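Local structure of prolyl-tRNA synthetase (Giardia lamblia ATCC 50803, 3IAL) at residues Ser199-Cys203 with Pro294-Ala298; Phe248-Ile254 with His265-Thr269; Gly457-Arg461 with Met512-Lys516; Glu493-Glu499 with Ala508-Tyr513. The protein probably catalyses the ATP-dependent attachment of L-proline to tRNA(Pro), releasing AMP and diphosphate, and is seen here with prolyl-adenylate bound. All coordinates share one frame. Residue numbers count along the deposited sequence, not the author numbering.

Contact 1: Ser199-Cys203 with Pro294-Ala298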
# COMPACT_ATOMS: atom_id res chain seq x y z
N SER B 199 -19.82 -6.86 3.78
CA SER B 199 -20.68 -7.95 4.28
C SER B 199 -19.98 -9.32 4.36
O SER B 199 -19.94 -9.92 5.43
CB SER B 199 -21.95 -8.05 3.44
OG SER B 199 -22.76 -6.90 3.62
N ASP B 200 -19.43 -9.80 3.25
CA ASP B 200 -18.78 -11.12 3.25
C ASP B 200 -17.59 -11.15 4.20
O ASP B 200 -17.36 -12.15 4.89
CB ASP B 200 -18.32 -11.54 1.85
CG ASP B 200 -19.46 -11.69 0.85
OD1 ASP B 200 -20.65 -11.60 1.23
OD2 ASP B 200 -19.16 -11.90 -0.33
N GLU B 201 -16.82 -10.06 4.24
CA GLU B 201 -15.58 -10.03 5.02
C GLU B 201 -15.69 -9.29 6.37
O GLU B 201 -15.28 -9.83 7.39
CB GLU B 201 -14.44 -9.46 4.17
CG GLU B 201 -14.09 -10.36 2.96
CD GLU B 201 -13.48 -11.71 3.36
OE1 GLU B 201 -12.56 -11.73 4.20
OE2 GLU B 201 -13.92 -12.74 2.83
N LEU B 202 -16.27 -8.09 6.38
CA LEU B 202 -16.39 -7.33 7.63
C LEU B 202 -17.71 -7.54 8.36
O LEU B 202 -17.94 -6.93 9.40
CB LEU B 202 -16.16 -5.83 7.40
CG LEU B 202 -14.77 -5.50 6.86
CD1 LEU B 202 -14.69 -4.01 6.54
CD2 LEU B 202 -13.67 -5.93 7.85
N CYS B 203 -18.56 -8.41 7.82
CA CYS B 203 -19.77 -8.86 8.51
C CYS B 203 -20.74 -7.76 8.96
O CYS B 203 -21.38 -7.91 10.00
CB CYS B 203 -19.39 -9.71 9.72
SG CYS B 203 -18.35 -11.10 9.33
N PRO B 294 -13.58 -8.88 13.01
CA PRO B 294 -13.67 -9.87 11.94
C PRO B 294 -12.27 -10.36 11.54
O PRO B 294 -11.31 -9.58 11.65
CB PRO B 294 -14.32 -9.10 10.80
CG PRO B 294 -15.04 -7.97 11.45
CD PRO B 294 -14.20 -7.60 12.62
N PRO B 295 -12.14 -11.64 11.13
CA PRO B 295 -10.84 -12.22 10.79
C PRO B 295 -9.99 -11.40 9.81
O PRO B 295 -8.78 -11.29 10.01
CB PRO B 295 -11.21 -13.58 10.17
CG PRO B 295 -12.45 -13.97 10.86
CD PRO B 295 -13.20 -12.67 11.16
N LEU B 296 -10.62 -10.84 8.78
CA LEU B 296 -9.92 -10.02 7.78
C LEU B 296 -8.98 -9.00 8.41
O LEU B 296 -7.84 -8.83 7.98
CB LEU B 296 -10.92 -9.28 6.88
CG LEU B 296 -10.29 -8.35 5.83
CD1 LEU B 296 -9.57 -9.16 4.75
CD2 LEU B 296 -11.33 -7.39 5.21
N ILE B 297 -9.47 -8.32 9.44
CA ILE B 297 -8.73 -7.20 10.04
C ILE B 297 -8.13 -7.50 11.41
O ILE B 297 -7.66 -6.60 12.07
CB ILE B 297 -9.62 -5.93 10.14
CG1 ILE B 297 -10.88 -6.18 10.99
CG2 ILE B 297 -9.97 -5.44 8.75
CD1 ILE B 297 -11.61 -4.89 11.46
N ALA B 298 -8.13 -8.76 11.83
CA ALA B 298 -7.48 -9.13 13.09
C ALA B 298 -5.98 -9.28 12.85
O ALA B 298 -5.57 -10.18 12.10
CB ALA B 298 -8.06 -10.44 13.63
O HOH W 1 -13.43 -11.46 8.08
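Leu202 pushes its CD2 methyl among three side chains of 294-298: it lies 3.8 Å from Leu296 CD2, 3.8 Å from Ile297 CG2 and 4.4 Å from Pro294 CG. Its CA-to-CB bond runs sideways, and the m,t rotamer brings the branch end closer to its partners. Beside it, Glu201 CB rests 3.9 Å from Leu296 CD2. Pro294 packs against backbone, its CB 3.6 Å from Glu201 O and its CG 3.7 Å from Leu202 O; the latter carbonyl accepts a hydrogen bond from His285. Helix 180-201 ends here, Cys203 leaving it with positive phi, while 295-297 forms a short 3-10 turn in the loop between helix 276-285 and strand 302-307. Helix 52-71 adds Leu64, touching both Glu201 and Leu296. A single water joins the backbones, donating to Glu201 O (2.6 Å) and accepting from Leu296 N (3.0 Å). The helix end and the loop therefore meet mainly through apolar side chains, with Pro294 also on backbone carbonyls, and a water gives the polar link.

Contact 2: Phe248-Ile254 with His265-Thr269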
# COMPACT_ATOMS: atom_id res chain seq x y z
N PHE B 248 -17.45 15.98 -17.03
CA PHE B 248 -16.00 16.11 -16.86
C PHE B 248 -15.24 15.88 -18.17
O PHE B 248 -14.20 16.50 -18.40
CB PHE B 248 -15.49 15.14 -15.79
CG PHE B 248 -15.67 15.62 -14.37
CD1 PHE B 248 -14.71 16.42 -13.77
CD2 PHE B 248 -16.78 15.27 -13.63
CE1 PHE B 248 -14.85 16.86 -12.47
CE2 PHE B 248 -16.94 15.70 -12.34
CZ PHE B 248 -15.97 16.49 -11.74
N SER B 249 -15.76 15.00 -19.03
CA SER B 249 -15.13 14.72 -20.32
C SER B 249 -15.15 15.95 -21.22
O SER B 249 -14.20 16.20 -21.98
CB SER B 249 -15.85 13.57 -21.03
OG SER B 249 -15.82 12.39 -20.26
N SER B 250 -16.23 16.71 -21.16
CA SER B 250 -16.31 17.98 -21.90
C SER B 250 -15.38 19.01 -21.29
O SER B 250 -14.66 19.70 -22.00
CB SER B 250 -17.74 18.52 -21.89
OG SER B 250 -17.81 19.71 -22.65
N THR B 251 -15.38 19.12 -19.96
CA THR B 251 -14.56 20.11 -19.27
C THR B 251 -13.07 19.84 -19.48
O THR B 251 -12.31 20.75 -19.76
CB THR B 251 -14.88 20.16 -17.76
OG1 THR B 251 -16.28 20.36 -17.58
CG2 THR B 251 -14.11 21.29 -17.08
N PHE B 252 -12.67 18.58 -19.38
CA PHE B 252 -11.25 18.22 -19.51
C PHE B 252 -10.86 17.75 -20.92
O PHE B 252 -9.74 17.29 -21.13
CB PHE B 252 -10.86 17.21 -18.41
CG PHE B 252 -10.92 17.81 -17.04
CD1 PHE B 252 -9.82 18.48 -16.53
CD2 PHE B 252 -12.08 17.78 -16.29
CE1 PHE B 252 -9.87 19.07 -15.28
CE2 PHE B 252 -12.14 18.37 -15.04
CZ PHE B 252 -11.03 19.02 -14.53
N ASP B 253 -11.77 17.92 -21.87
CA ASP B 253 -11.51 17.59 -23.28
C ASP B 253 -11.05 16.14 -23.46
O ASP B 253 -10.01 15.88 -24.06
CB ASP B 253 -10.49 18.56 -23.88
CG ASP B 253 -11.01 19.97 -24.00
OD1 ASP B 253 -11.88 20.36 -23.18
OD2 ASP B 253 -10.55 20.69 -24.92
N ILE B 254 -11.83 15.22 -22.90
CA ILE B 254 -11.63 13.80 -23.12
C ILE B 254 -12.51 13.39 -24.29
O ILE B 254 -13.75 13.39 -24.19
CB ILE B 254 -11.99 12.93 -21.90
CG1 ILE B 254 -11.28 13.43 -20.64
CG2 ILE B 254 -11.61 11.48 -22.19
CD1 ILE B 254 -11.61 12.63 -19.41
N HIS B 265 -17.51 12.03 -26.50
CA HIS B 265 -17.18 12.21 -25.10
C HIS B 265 -17.51 10.93 -24.36
O HIS B 265 -18.67 10.52 -24.34
CB HIS B 265 -17.98 13.36 -24.48
CG HIS B 265 -17.43 14.72 -24.79
ND1 HIS B 265 -16.11 15.05 -24.59
CD2 HIS B 265 -18.03 15.83 -25.27
CE1 HIS B 265 -15.92 16.31 -24.95
NE2 HIS B 265 -17.07 16.81 -25.36
N PRO B 266 -16.50 10.28 -23.75
CA PRO B 266 -16.79 9.08 -22.99
C PRO B 266 -17.47 9.42 -21.67
O PRO B 266 -17.43 10.56 -21.21
CB PRO B 266 -15.40 8.48 -22.75
CG PRO B 266 -14.48 9.66 -22.71
CD PRO B 266 -15.11 10.73 -23.56
N TYR B 267 -18.09 8.41 -21.07
CA TYR B 267 -18.70 8.54 -19.76
C TYR B 267 -17.66 8.30 -18.68
O TYR B 267 -16.73 7.52 -18.90
CB TYR B 267 -19.84 7.53 -19.62
CG TYR B 267 -21.16 8.03 -20.15
CD1 TYR B 267 -21.35 8.28 -21.50
CD2 TYR B 267 -22.23 8.27 -19.29
CE1 TYR B 267 -22.57 8.74 -21.99
CE2 TYR B 267 -23.44 8.73 -19.76
CZ TYR B 267 -23.61 8.97 -21.11
OH TYR B 267 -24.83 9.43 -21.56
N LEU B 268 -17.81 8.96 -17.54
CA LEU B 268 -16.93 8.74 -16.38
C LEU B 268 -17.70 8.22 -15.16
O LEU B 268 -18.82 8.66 -14.88
CB LEU B 268 -16.18 10.03 -16.03
CG LEU B 268 -15.17 10.56 -17.05
CD1 LEU B 268 -14.70 11.95 -16.65
CD2 LEU B 268 -13.98 9.61 -17.26
N THR B 269 -17.09 7.28 -14.44
CA THR B 269 -17.60 6.84 -13.15
C THR B 269 -16.48 6.84 -12.10
O THR B 269 -15.29 6.83 -12.44
CB THR B 269 -18.26 5.43 -13.24
OG1 THR B 269 -17.26 4.43 -13.52
CG2 THR B 269 -19.33 5.40 -14.34
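A Schellman motif closes helix 247-251 in the class II catalytic core, and the residues around it pack on the start of strand 263-274. Ile254 N bonds to Ser249 O at 2.7 Å, a weak bond of 3.4 Å runs from Asp253 N to Ser250 O, and Asp253, with positive phi, is the C-prime residue. The turn leaves Ile254 O facing the strand, where it accepts a hydrogen bond from His265 ND1 (2.9 Å, 158°). The same imidazole lies with one face under Ser250 CA, 3.9 Å from the ring centroid and 28° off its normal, a CH-pi contact. Ser249, the residue before Ser250, points toward the strand and its OG donates to Pro266 O at 2.6 Å, tying the last turn of the helix to the strand backbone. Apolar contacts fill the space between: Ile254 CG2 meets Pro266 CG at 3.4 Å, and Leu268 CD1 lies 3.4 Å from Phe248 CB and 4.2 Å from Ile254 CD1. The end of the Phe248 side chain leads away from the strand segment and makes edge-to-face stacks with His94 and Tyr128. The side chain of Phe248 is about 8 Å from the bound prolyl-adenylate (PR8). Backbone bonds of Leu268 with Leu244 and Gly245 place its strand beside strand 235-245. The short Schellman-capped helix packs on this antiparallel sheet, which is characteristic of the class II synthetase catalytic fold.

Contact 3: Gly457-Arg461 with Met512-Lys516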
# COMPACT_ATOMS: atom_id res chain seq x y z
N GLY B 457 -33.70 6.48 16.69
CA GLY B 457 -32.57 6.68 15.79
C GLY B 457 -32.64 5.74 14.60
O GLY B 457 -33.68 5.13 14.34
N GLY B 458 -31.53 5.62 13.89
CA GLY B 458 -31.47 4.81 12.68
C GLY B 458 -32.15 5.49 11.51
O GLY B 458 -32.25 6.72 11.45
N LEU B 459 -32.64 4.68 10.57
CA LEU B 459 -33.26 5.18 9.36
C LEU B 459 -34.79 5.18 9.51
O LEU B 459 -35.36 4.21 10.02
CB LEU B 459 -32.84 4.32 8.16
CG LEU B 459 -31.35 4.43 7.79
CD1 LEU B 459 -30.80 3.12 7.20
CD2 LEU B 459 -31.12 5.61 6.84
N ALA B 460 -35.42 6.27 9.10
CA ALA B 460 -36.88 6.37 9.02
C ALA B 460 -37.28 6.27 7.56
O ALA B 460 -36.90 7.11 6.74
CB ALA B 460 -37.37 7.69 9.61
N ARG B 461 -38.03 5.22 7.24
CA ARG B 461 -38.42 4.91 5.87
C ARG B 461 -39.88 5.32 5.67
O ARG B 461 -40.72 5.03 6.50
CB ARG B 461 -38.25 3.41 5.63
CG ARG B 461 -38.49 2.94 4.21
CD ARG B 461 -38.23 1.46 4.13
NE ARG B 461 -38.54 0.89 2.82
CZ ARG B 461 -39.72 0.39 2.46
NH1 ARG B 461 -40.76 0.41 3.29
NH2 ARG B 461 -39.88 -0.12 1.24
N MET B 512 -38.52 7.14 0.65
CA MET B 512 -37.34 7.89 1.07
C MET B 512 -36.88 7.35 2.41
O MET B 512 -37.66 6.74 3.16
CB MET B 512 -37.63 9.39 1.16
CG MET B 512 -37.63 10.10 -0.17
SD MET B 512 -36.04 9.96 -1.02
CE MET B 512 -36.27 11.12 -2.36
N TYR B 513 -35.59 7.57 2.68
CA TYR B 513 -34.98 7.26 3.96
C TYR B 513 -34.39 8.52 4.56
O TYR B 513 -33.60 9.23 3.92
CB TYR B 513 -33.85 6.24 3.79
CG TYR B 513 -34.31 4.86 3.41
CD1 TYR B 513 -34.36 3.84 4.36
CD2 TYR B 513 -34.66 4.55 2.11
CE1 TYR B 513 -34.75 2.56 4.01
CE2 TYR B 513 -35.05 3.28 1.75
CZ TYR B 513 -35.09 2.28 2.70
OH TYR B 513 -35.49 1.01 2.36
N CYS B 514 -34.77 8.78 5.82
CA CYS B 514 -34.34 9.96 6.54
C CYS B 514 -33.51 9.50 7.73
O CYS B 514 -33.79 8.45 8.32
CB CYS B 514 -35.58 10.74 6.99
SG CYS B 514 -35.34 11.82 8.38
N ALA B 515 -32.50 10.29 8.10
CA ALA B 515 -31.64 9.97 9.23
C ALA B 515 -30.76 11.15 9.66
O ALA B 515 -30.49 12.05 8.87
CB ALA B 515 -30.74 8.77 8.92
N LYS B 516 -30.33 11.11 10.92
CA LYS B 516 -29.25 11.95 11.41
C LYS B 516 -27.95 11.40 10.87
O LYS B 516 -27.70 10.20 10.93
CB LYS B 516 -29.17 11.92 12.93
CG LYS B 516 -30.10 12.85 13.66
CD LYS B 516 -29.55 13.14 15.04
CE LYS B 516 -30.43 14.06 15.84
NZ LYS B 516 -29.63 14.79 16.88
O HOH W 2 -30.87 8.69 12.60
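Antiparallel strands 459-461 and 512-515 pair in the sheet of the ProRS C-terminal domain, their axes 4.5 Å apart at closest approach and their N-to-C directions 149° from each other. Ala460 and Cys514 form the hydrogen-bonded pair, with Ala460 N to Cys514 O at 2.8 Å and Cys514 N to Ala460 O at 2.9 Å. Their small side chains, CB to CB 4.4 Å, leave a shallow surface on which Ile449 of helix 446-455 rests. The other face is bulkier. There the Tyr513 ring fills the space between Leu459 and Arg461: Leu459 CB meets its edge at CD1 (4.1 Å), while Arg461 CG lies over one face, 4.0 Å from the centroid, as a CH-pi contact. Farther along, Ala515 CB fits against Leu459 CD2 at 3.8 Å. The extended Arg461 chain carries its guanidinium past the ring to Asn442 and Glu493; Glu493 also accepts from Tyr513 OH. Where the strands diverge, a water donates to Gly458 O (2.7 Å) and accepts from Lys516 N (3.0 Å).

Contact 4: Glu493-Glu499 with Ala508-Tyr513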
# COMPACT_ATOMS: atom_id res chain seq x y z
N GLU B 493 -36.34 -0.66 -4.96
CA GLU B 493 -37.55 -0.86 -4.17
C GLU B 493 -38.71 -0.22 -4.91
O GLU B 493 -38.71 0.99 -5.14
CB GLU B 493 -37.43 -0.21 -2.79
CG GLU B 493 -36.52 -0.93 -1.82
CD GLU B 493 -36.35 -0.17 -0.52
OE1 GLU B 493 -35.24 -0.21 0.05
OE2 GLU B 493 -37.32 0.46 -0.06
N ASN B 494 -39.70 -1.02 -5.29
CA ASN B 494 -40.84 -0.48 -6.04
C ASN B 494 -42.05 -0.21 -5.15
O ASN B 494 -42.46 -1.07 -4.37
CB ASN B 494 -41.20 -1.37 -7.23
CG ASN B 494 -40.73 -0.77 -8.55
OD1 ASN B 494 -41.05 0.39 -8.86
ND2 ASN B 494 -39.98 -1.53 -9.34
N VAL B 495 -42.59 1.00 -5.27
CA VAL B 495 -43.71 1.42 -4.45
C VAL B 495 -44.97 0.70 -4.89
O VAL B 495 -45.18 0.43 -6.08
CB VAL B 495 -43.92 2.96 -4.49
CG1 VAL B 495 -44.32 3.43 -5.89
CG2 VAL B 495 -44.97 3.38 -3.47
N LEU B 496 -45.81 0.36 -3.92
CA LEU B 496 -47.08 -0.27 -4.19
C LEU B 496 -47.99 0.78 -4.81
O LEU B 496 -47.97 1.94 -4.39
CB LEU B 496 -47.68 -0.82 -2.90
CG LEU B 496 -46.82 -1.89 -2.20
CD1 LEU B 496 -47.27 -2.11 -0.76
CD2 LEU B 496 -46.87 -3.19 -3.00
N PRO B 497 -48.78 0.41 -5.83
CA PRO B 497 -49.69 1.42 -6.38
C PRO B 497 -50.72 1.86 -5.34
O PRO B 497 -51.13 1.07 -4.49
CB PRO B 497 -50.36 0.70 -7.56
CG PRO B 497 -50.19 -0.76 -7.28
CD PRO B 497 -48.91 -0.89 -6.51
N GLY B 498 -51.09 3.14 -5.38
CA GLY B 498 -52.08 3.68 -4.45
C GLY B 498 -51.54 4.05 -3.08
O GLY B 498 -52.29 4.55 -2.24
N GLU B 499 -50.25 3.83 -2.84
CA GLU B 499 -49.62 4.29 -1.59
C GLU B 499 -49.47 5.80 -1.67
O GLU B 499 -49.27 6.35 -2.76
CB GLU B 499 -48.28 3.59 -1.38
CG GLU B 499 -47.89 3.45 0.10
CD GLU B 499 -46.95 2.28 0.38
OE1 GLU B 499 -46.61 1.52 -0.55
OE2 GLU B 499 -46.56 2.12 1.55
N ALA B 508 -47.51 8.44 -3.88
CA ALA B 508 -46.12 8.10 -3.60
C ALA B 508 -45.46 7.52 -4.84
O ALA B 508 -46.06 6.69 -5.53
CB ALA B 508 -46.03 7.12 -2.44
N VAL B 509 -44.24 7.96 -5.13
CA VAL B 509 -43.43 7.40 -6.22
C VAL B 509 -42.18 6.65 -5.74
O VAL B 509 -41.48 6.06 -6.54
CB VAL B 509 -42.99 8.49 -7.23
CG1 VAL B 509 -44.20 9.21 -7.80
CG2 VAL B 509 -42.04 9.49 -6.58
N CYS B 510 -41.90 6.69 -4.44
CA CYS B 510 -40.71 6.03 -3.87
C CYS B 510 -40.81 5.96 -2.35
O CYS B 510 -41.70 6.58 -1.75
CB CYS B 510 -39.44 6.81 -4.24
SG CYS B 510 -39.33 8.45 -3.43
N TYR B 511 -39.90 5.20 -1.74
CA TYR B 511 -39.70 5.25 -0.29
C TYR B 511 -38.40 5.99 0.00
O TYR B 511 -37.32 5.54 -0.37
CB TYR B 511 -39.64 3.85 0.32
CG TYR B 511 -40.84 3.01 -0.00
CD1 TYR B 511 -42.03 3.15 0.71
CD2 TYR B 511 -40.80 2.07 -1.02
CE1 TYR B 511 -43.15 2.38 0.40
CE2 TYR B 511 -41.90 1.29 -1.33
CZ TYR B 511 -43.07 1.45 -0.63
OH TYR B 511 -44.15 0.68 -0.95
N MET B 512 -38.52 7.14 0.65
CA MET B 512 -37.34 7.89 1.07
C MET B 512 -36.88 7.35 2.41
O MET B 512 -37.66 6.74 3.16
CB MET B 512 -37.63 9.39 1.16
CG MET B 512 -37.63 10.10 -0.17
SD MET B 512 -36.04 9.96 -1.02
CE MET B 512 -36.27 11.12 -2.36
N TYR B 513 -35.59 7.57 2.68
CA TYR B 513 -34.98 7.26 3.96
C TYR B 513 -34.39 8.52 4.56
O TYR B 513 -33.60 9.23 3.92
CB TYR B 513 -33.85 6.24 3.79
CG TYR B 513 -34.31 4.86 3.41
CD1 TYR B 513 -34.36 3.84 4.36
CD2 TYR B 513 -34.66 4.55 2.11
CE1 TYR B 513 -34.75 2.56 4.01
CE2 TYR B 513 -35.05 3.28 1.75
CZ TYR B 513 -35.09 2.28 2.70
OH TYR B 513 -35.49 1.01 2.36
O HOH W 3 -38.12 3.89 -3.70
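Two tyrosines of strand 510-513, both with chi1 in the m well, carry their hydroxyls to two glutamates of the loop 493-499. Tyr511 (chi1 -55°) points toward the loop and donates from OH to Glu499 OE1 at 2.6 Å; the same oxygen weakly accepts from Leu496 N at 3.4 Å. Tyr513 (chi1 -69°) leaves sideways, yet its hydroxyl end reaches Glu493 OE1, also at 2.6 Å. The acids use different rotamers: Glu493 combines m with t, and OE2 forms a salt bridge with Arg461, whose guanidinium makes a cation-pi contact with the Tyr511 ring. Glu499 is t,t, its chi1 of -152° and chi2 of 154° placing the carboxylate near the plane of that ring. Between them Val495, chi1 p, sets CG2 4.0 Å from Ala508 CB and 3.9 Å from Tyr511 CZ. Ala508 N donates to Glu499 O at 3.0 Å, and a water accepts from Tyr511 N at 3.0 Å near Glu493 O. Leu496 to Glu499 form a type II turn in which Gly498 takes the positive phi, and its Glu499 N to Leu496 O bond is weak. Val509 and Cys510 both face Phe464 of the neighbouring strand 459-464: a classic beta bulge at the start of a C-terminal domain strand.

Contacts 3 and 4 form one continuous unit in the C-terminal domain: their centres are 15 Å apart, they share Met512 and Tyr513 on strand 510-515, and Arg461 NH2 of contact 3 bridges to Glu493 OE2 of contact 4 at 2.9 Å. Contact 2 lies on the same sheet but in its catalytic part, with centres 35 Å from contact 3 and 34 Å from contact 4. Contact 1, where the end of helix 180-201 meets loop 294-298, is 37 Å from contact 2 and 26 Å from contact 3, centre to centre. The side chain of Phe248 is about 8 Å from the bound PR8 (prolyl-adenylate), and the side chain of Leu202 is about 12 Å from PR8.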